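Local coordinates for ABC transporter periplasmic peptide-binding protein (Pseudoalteromonas, PDB 4QFN), which probably captures dipeptides in the periplasm and hands them to an ABC transporter for import, as a family 5 extracellular solute-binding protein, at residues S41-V46 / F182-S187; N415-R420 / D427-G432. All coordinates share one frame; numbering follows the deposited sequence.

Interaction 1 (S41-V46 / F182-S187); sequences SFNPQV and FAVVLS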
loop_
_atom_site.group_PDB
_atom_site.type_symbol
_atom_site.label_atom_id
_atom_site.label_comp_id
_atom_site.label_asym_id
_atom_site.label_seq_id
_atom_site.Cartn_x
_atom_site.Cartn_y
_atom_site.Cartn_z
ATOM N N SER A 41 13.332 3.662 -1.298
ATOM C CA SER A 41 14.032 3.012 -2.391
ATOM C C SER A 41 13.499 3.566 -3.719
ATOM O O SER A 41 12.507 4.303 -3.742
ATOM C CB SER A 41 13.832 1.496 -2.292
ATOM O OG SER A 41 14.127 0.821 -3.496
ATOM N N PHE A 42 14.160 3.246 -4.825
ATOM C CA PHE A 42 13.592 3.612 -6.113
ATOM C C PHE A 42 13.106 2.376 -6.847
ATOM O O PHE A 42 12.772 2.436 -8.034
ATOM C CB PHE A 42 14.530 4.510 -6.930
ATOM C CG PHE A 42 14.558 5.936 -6.429
ATOM C CD1 PHE A 42 13.658 6.868 -6.910
ATOM C CD2 PHE A 42 15.445 6.322 -5.431
ATOM C CE1 PHE A 42 13.647 8.169 -6.429
ATOM C CE2 PHE A 42 15.445 7.620 -4.947
ATOM C CZ PHE A 42 14.543 8.548 -5.444
ATOM N N ASN A 43 13.039 1.266 -6.109
ATOM C CA ASN A 43 12.414 0.039 -6.601
ATOM C C ASN A 43 11.147 -0.338 -5.827
ATOM O O ASN A 43 11.210 -0.687 -4.649
ATOM C CB ASN A 43 13.393 -1.127 -6.553
ATOM C CG ASN A 43 12.808 -2.393 -7.127
ATOM O OD1 ASN A 43 11.712 -2.378 -7.680
ATOM N ND2 ASN A 43 13.537 -3.507 -6.998
ATOM N N PRO A 44 9.994 -0.302 -6.500
ATOM C CA PRO A 44 8.705 -0.584 -5.860
ATOM C C PRO A 44 8.627 -1.996 -5.297
ATOM O O PRO A 44 7.751 -2.252 -4.484
ATOM C CB PRO A 44 7.699 -0.427 -7.005
ATOM C CG PRO A 44 8.388 0.496 -7.975
ATOM C CD PRO A 44 9.842 0.155 -7.889
ATOM N N GLN A 45 9.508 -2.895 -5.728
ATOM C CA GLN A 45 9.451 -4.276 -5.273
ATOM C C GLN A 45 9.760 -4.419 -3.789
ATOM O O GLN A 45 9.360 -5.390 -3.158
ATOM C CB GLN A 45 10.449 -5.150 -6.055
ATOM C CG GLN A 45 10.113 -5.416 -7.509
ATOM C CD GLN A 45 11.198 -6.238 -8.183
ATOM O OE1 GLN A 45 12.374 -6.162 -7.802
ATOM N NE2 GLN A 45 10.812 -7.044 -9.173
ATOM N N VAL A 46 10.494 -3.467 -3.234
ATOM C CA VAL A 46 11.030 -3.647 -1.893
ATOM C C VAL A 46 10.259 -2.950 -0.770
ATOM O O VAL A 46 10.708 -2.952 0.371
ATOM C CB VAL A 46 12.518 -3.242 -1.819
ATOM C CG1 VAL A 46 13.299 -3.923 -2.928
ATOM C CG2 VAL A 46 12.669 -1.747 -1.897
ATOM N N PHE A 182 3.551 -2.672 -7.373
ATOM C CA PHE A 182 4.800 -3.334 -7.008
ATOM C C PHE A 182 5.372 -4.132 -8.168
ATOM O O PHE A 182 6.568 -4.411 -8.219
ATOM C CB PHE A 182 4.557 -4.257 -5.817
ATOM C CG PHE A 182 3.729 -3.624 -4.744
ATOM C CD1 PHE A 182 4.217 -2.547 -4.032
ATOM C CD2 PHE A 182 2.459 -4.093 -4.459
ATOM C CE1 PHE A 182 3.456 -1.952 -3.048
ATOM C CE2 PHE A 182 1.703 -3.510 -3.480
ATOM C CZ PHE A 182 2.201 -2.427 -2.770
ATOM N N ALA A 183 4.510 -4.489 -9.112
ATOM C CA ALA A 183 4.900 -5.375 -10.198
ATOM C C ALA A 183 5.480 -4.618 -11.399
ATOM O O ALA A 183 5.198 -4.961 -12.545
ATOM C CB ALA A 183 3.693 -6.221 -10.626
ATOM N N VAL A 184 6.279 -3.589 -11.145
ATOM C CA VAL A 184 6.876 -2.822 -12.241
ATOM C C VAL A 184 7.862 -3.685 -13.053
ATOM O O VAL A 184 8.319 -4.737 -12.581
ATOM C CB VAL A 184 7.593 -1.566 -11.710
ATOM C CG1 VAL A 184 6.605 -0.635 -11.014
ATOM C CG2 VAL A 184 8.701 -1.962 -10.761
ATOM N N VAL A 185 8.182 -3.255 -14.276
ATOM C CA VAL A 185 9.142 -3.986 -15.107
ATOM C C VAL A 185 10.505 -3.319 -15.059
ATOM O O VAL A 185 10.631 -2.121 -15.351
ATOM C CB VAL A 185 8.685 -4.107 -16.589
ATOM C CG1 VAL A 185 9.849 -4.578 -17.474
ATOM C CG2 VAL A 185 7.508 -5.058 -16.710
ATOM N N LEU A 186 11.522 -4.096 -14.691
ATOM C CA LEU A 186 12.884 -3.576 -14.555
ATOM C C LEU A 186 13.750 -3.892 -15.773
ATOM O O LEU A 186 13.363 -4.675 -16.635
ATOM C CB LEU A 186 13.540 -4.148 -13.292
ATOM C CG LEU A 186 12.737 -3.896 -12.019
ATOM C CD1 LEU A 186 13.488 -4.392 -10.795
ATOM C CD2 LEU A 186 12.463 -2.423 -11.902
ATOM N N SER A 187 14.932 -3.291 -15.829
ATOM C CA SER A 187 15.831 -3.478 -16.964
ATOM C C SER A 187 16.895 -4.560 -16.722
ATOM O O SER A 187 17.786 -4.393 -15.894
ATOM C CB SER A 187 16.520 -2.152 -17.304
ATOM O OG SER A 187 17.638 -2.363 -18.156
HETATM O O HOH W 1 8.055 -6.150 -10.087
#

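Interaction 2 (N415-R420 / D427-G432); sequences NTFIQR and DSVLLG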
loop_
_atom_site.group_PDB
_atom_site.type_symbol
_atom_site.label_atom_id
_atom_site.label_comp_id
_atom_site.label_asym_id
_atom_site.label_seq_id
_atom_site.Cartn_x
_atom_site.Cartn_y
_atom_site.Cartn_z
ATOM N N ASN A 415 8.964 6.235 8.012
ATOM C CA ASN A 415 9.600 5.029 7.521
ATOM C C ASN A 415 10.168 4.199 8.677
ATOM O O ASN A 415 10.105 2.977 8.656
ATOM C CB ASN A 415 10.673 5.355 6.469
ATOM C CG ASN A 415 10.072 5.897 5.164
ATOM O OD1 ASN A 415 9.063 5.379 4.668
ATOM N ND2 ASN A 415 10.690 6.940 4.609
ATOM N N THR A 416 10.711 4.866 9.688
ATOM C CA THR A 416 11.201 4.176 10.872
ATOM C C THR A 416 10.053 3.470 11.575
ATOM O O THR A 416 10.171 2.324 12.024
ATOM C CB THR A 416 11.845 5.172 11.856
ATOM O OG1 THR A 416 12.917 5.851 11.202
ATOM C CG2 THR A 416 12.374 4.453 13.096
ATOM N N PHE A 417 8.942 4.192 11.683
ATOM C CA PHE A 417 7.721 3.671 12.266
ATOM C C PHE A 417 7.297 2.346 11.598
ATOM O O PHE A 417 7.074 1.348 12.281
ATOM C CB PHE A 417 6.635 4.735 12.139
ATOM C CG PHE A 417 5.322 4.363 12.762
ATOM C CD1 PHE A 417 4.358 3.702 12.029
ATOM C CD2 PHE A 417 5.039 4.720 14.073
ATOM C CE1 PHE A 417 3.144 3.384 12.592
ATOM C CE2 PHE A 417 3.832 4.401 14.647
ATOM C CZ PHE A 417 2.880 3.724 13.907
ATOM N N ILE A 418 7.193 2.343 10.269
ATOM C CA ILE A 418 6.775 1.149 9.522
ATOM C C ILE A 418 7.737 -0.021 9.765
ATOM O O ILE A 418 7.334 -1.180 9.868
ATOM C CB ILE A 418 6.711 1.419 7.997
ATOM C CG1 ILE A 418 5.548 2.345 7.641
ATOM C CG2 ILE A 418 6.655 0.115 7.228
ATOM C CD1 ILE A 418 4.172 1.814 7.985
ATOM N N GLN A 419 9.020 0.296 9.844
ATOM C CA GLN A 419 10.034 -0.725 10.063
ATOM C C GLN A 419 9.914 -1.383 11.458
ATOM O O GLN A 419 10.063 -2.589 11.602
ATOM C CB GLN A 419 11.417 -0.116 9.842
ATOM C CG GLN A 419 12.548 -0.851 10.529
ATOM C CD GLN A 419 13.077 -1.986 9.701
ATOM O OE1 GLN A 419 12.645 -2.195 8.560
ATOM N NE2 GLN A 419 14.019 -2.738 10.266
ATOM N N ARG A 420 9.639 -0.585 12.478
ATOM C CA ARG A 420 9.549 -1.106 13.836
ATOM C C ARG A 420 8.240 -1.850 14.085
ATOM O O ARG A 420 8.197 -2.815 14.857
ATOM C CB ARG A 420 9.768 0.011 14.851
ATOM C CG ARG A 420 11.178 0.552 14.788
ATOM C CD ARG A 420 11.469 1.608 15.836
ATOM N NE ARG A 420 12.814 2.159 15.646
ATOM C CZ ARG A 420 13.285 3.241 16.259
ATOM N NH1 ARG A 420 12.521 3.907 17.113
ATOM N NH2 ARG A 420 14.520 3.664 16.012
ATOM N N ASP A 427 2.886 -2.741 21.449
ATOM C CA ASP A 427 1.788 -3.459 22.129
ATOM C C ASP A 427 0.551 -3.443 21.246
ATOM O O ASP A 427 -0.171 -4.439 21.140
ATOM C CB ASP A 427 1.380 -2.811 23.453
ATOM C CG ASP A 427 2.438 -2.913 24.533
ATOM O OD1 ASP A 427 3.323 -3.790 24.463
ATOM O OD2 ASP A 427 2.367 -2.088 25.470
ATOM N N SER A 428 0.301 -2.284 20.639
ATOM C CA SER A 428 -0.853 -2.071 19.768
ATOM C C SER A 428 -0.513 -0.904 18.856
ATOM O O SER A 428 0.350 -0.089 19.187
ATOM C CB SER A 428 -2.140 -1.782 20.561
ATOM O OG SER A 428 -2.213 -0.446 21.057
ATOM N N VAL A 429 -1.181 -0.824 17.708
ATOM C CA VAL A 429 -0.843 0.198 16.734
ATOM C C VAL A 429 -2.054 0.658 15.937
ATOM O O VAL A 429 -2.923 -0.134 15.562
ATOM C CB VAL A 429 0.282 -0.285 15.767
ATOM C CG1 VAL A 429 -0.083 -1.622 15.148
ATOM C CG2 VAL A 429 0.541 0.739 14.670
ATOM N N LEU A 430 -2.088 1.954 15.670
ATOM C CA LEU A 430 -3.050 2.522 14.759
ATOM C C LEU A 430 -2.407 2.529 13.383
ATOM O O LEU A 430 -1.473 3.276 13.126
ATOM C CB LEU A 430 -3.450 3.928 15.199
ATOM C CG LEU A 430 -4.186 4.043 16.533
ATOM C CD1 LEU A 430 -4.364 5.499 16.922
ATOM C CD2 LEU A 430 -5.524 3.325 16.482
ATOM N N LEU A 431 -2.904 1.668 12.508
ATOM C CA LEU A 431 -2.413 1.596 11.148
ATOM C C LEU A 431 -3.571 1.289 10.219
ATOM O O LEU A 431 -4.715 1.601 10.517
ATOM C CB LEU A 431 -1.316 0.543 11.005
ATOM C CG LEU A 431 0.065 1.097 10.660
ATOM C CD1 LEU A 431 1.165 0.100 10.973
ATOM C CD2 LEU A 431 0.123 1.547 9.210
ATOM N N GLY A 432 -3.270 0.676 9.087
ATOM C CA GLY A 432 -4.299 0.372 8.120
ATOM C C GLY A 432 -3.738 0.014 6.769
ATOM O O GLY A 432 -2.550 -0.252 6.635
#

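Interaction 1 (S41-V46 / F182-S187)
P44 lays the CG and CD corner of its ring over V184, with CG 3.7 Å from V184 CG1 and CD equally near V184 CG2, the two side chains crossing at about a right angle. Two irregular loops of the periplasmic binding protein fold meet here: segment 41-46 leads into helix 50-60, and the loop segment 182-187 runs up to helix 188-195. The first is braced from within by an ST turn and an Asx turn. In the Asx turn N43 OD1 takes the backbone N of Q45, the donor standing well above the carbonyl plane. N43 ND2 then gives a nearly straight bond (171°) to Q45 OE1, 3.0 Å away, which helps set the rotation of both amides. L186 rests its CD1 methyl against this pair, 3.7 Å from Q45 OE1. Because Q45 runs extended beyond CG (chi2 178°), its amide reaches toward the second loop, and T121 O of helix 115-126 is one acceptor for NE2. At the other end of the contact the P44 carbonyl O sits at the edge of the F182 ring, near its plane and 3.6 Å from CD1, while Y142 stacks on that ring. F182 lies close to a bound glycine. A water completes the join: it accepts from Q45 NE2 at 3.0 Å and donates to the carbonyl oxygens of F182 and V184, the latter 2.9 Å away.

Interaction 2 (N415-R420 / D427-G432)
In the periplasmic binding protein fold, helix 414-422 packs beside strand 428-434, which follows it in the chain; a short connection leads from the helix to the strand, and F417 and I418 pack on strand residues V429 and L431. The segment axes pass 11.3 Å apart at an angle of 116°, a separation bridged mainly by side chains. F417 does most of the reaching. With CG anti to the backbone N (chi1 -177°), its ring extends from the helix until CZ lies 3.9 Å from V429 CG2 and CE1 4.2 Å from L431 CD1. Both methyls meet the ring obliquely, and the F417 and L431 side chains run antiparallel alongside each other. V429 and L431, two residues apart on the strand, both direct their CB toward the helix, and the ring tip spans them; the intervening L430 turns its side chain to M392, A393 and M396 of helix 389-401. I418 adds a second apolar touch, CD1 to L431 CD2 at 4.2 Å. Beyond the pair, W377 of strand 372-378 also packs on F417. The strand backbone is tied on one side to W377 and on the other to Y294 and A296, so V429 and L431 sit on a central strand, bonded along both edges. A bound glutamic acid touches I418, L431 and G432, so one margin of this apolar patch forms part of the ligand site. With only carbon atoms meeting at its closest approaches, the contact depends on shape and burial, and presents an aliphatic surface to the ligand on its I418-L431 side.

Both interactions are buried and lie equally far, about 14 Å, from the chain centre, yet they share no secondary structure element. Their centres are 23 Å apart and their nearest atoms about 7 Å, without touching. Interaction 1 joins two loops distant in sequence, and mixes apolar packing with interlocked amides and a bridging water, as suits irregular backbone whose polar groups need partners. Interaction 2 joins a helix and the strand soon after it, and is apolar, the strand's backbone polar groups being paired with neighbouring strands. Each approaches the bound glycine and glutamic acid, probably the two residues of a dipeptide: interaction 2 touches the ligand directly, whereas interaction 1 comes near it.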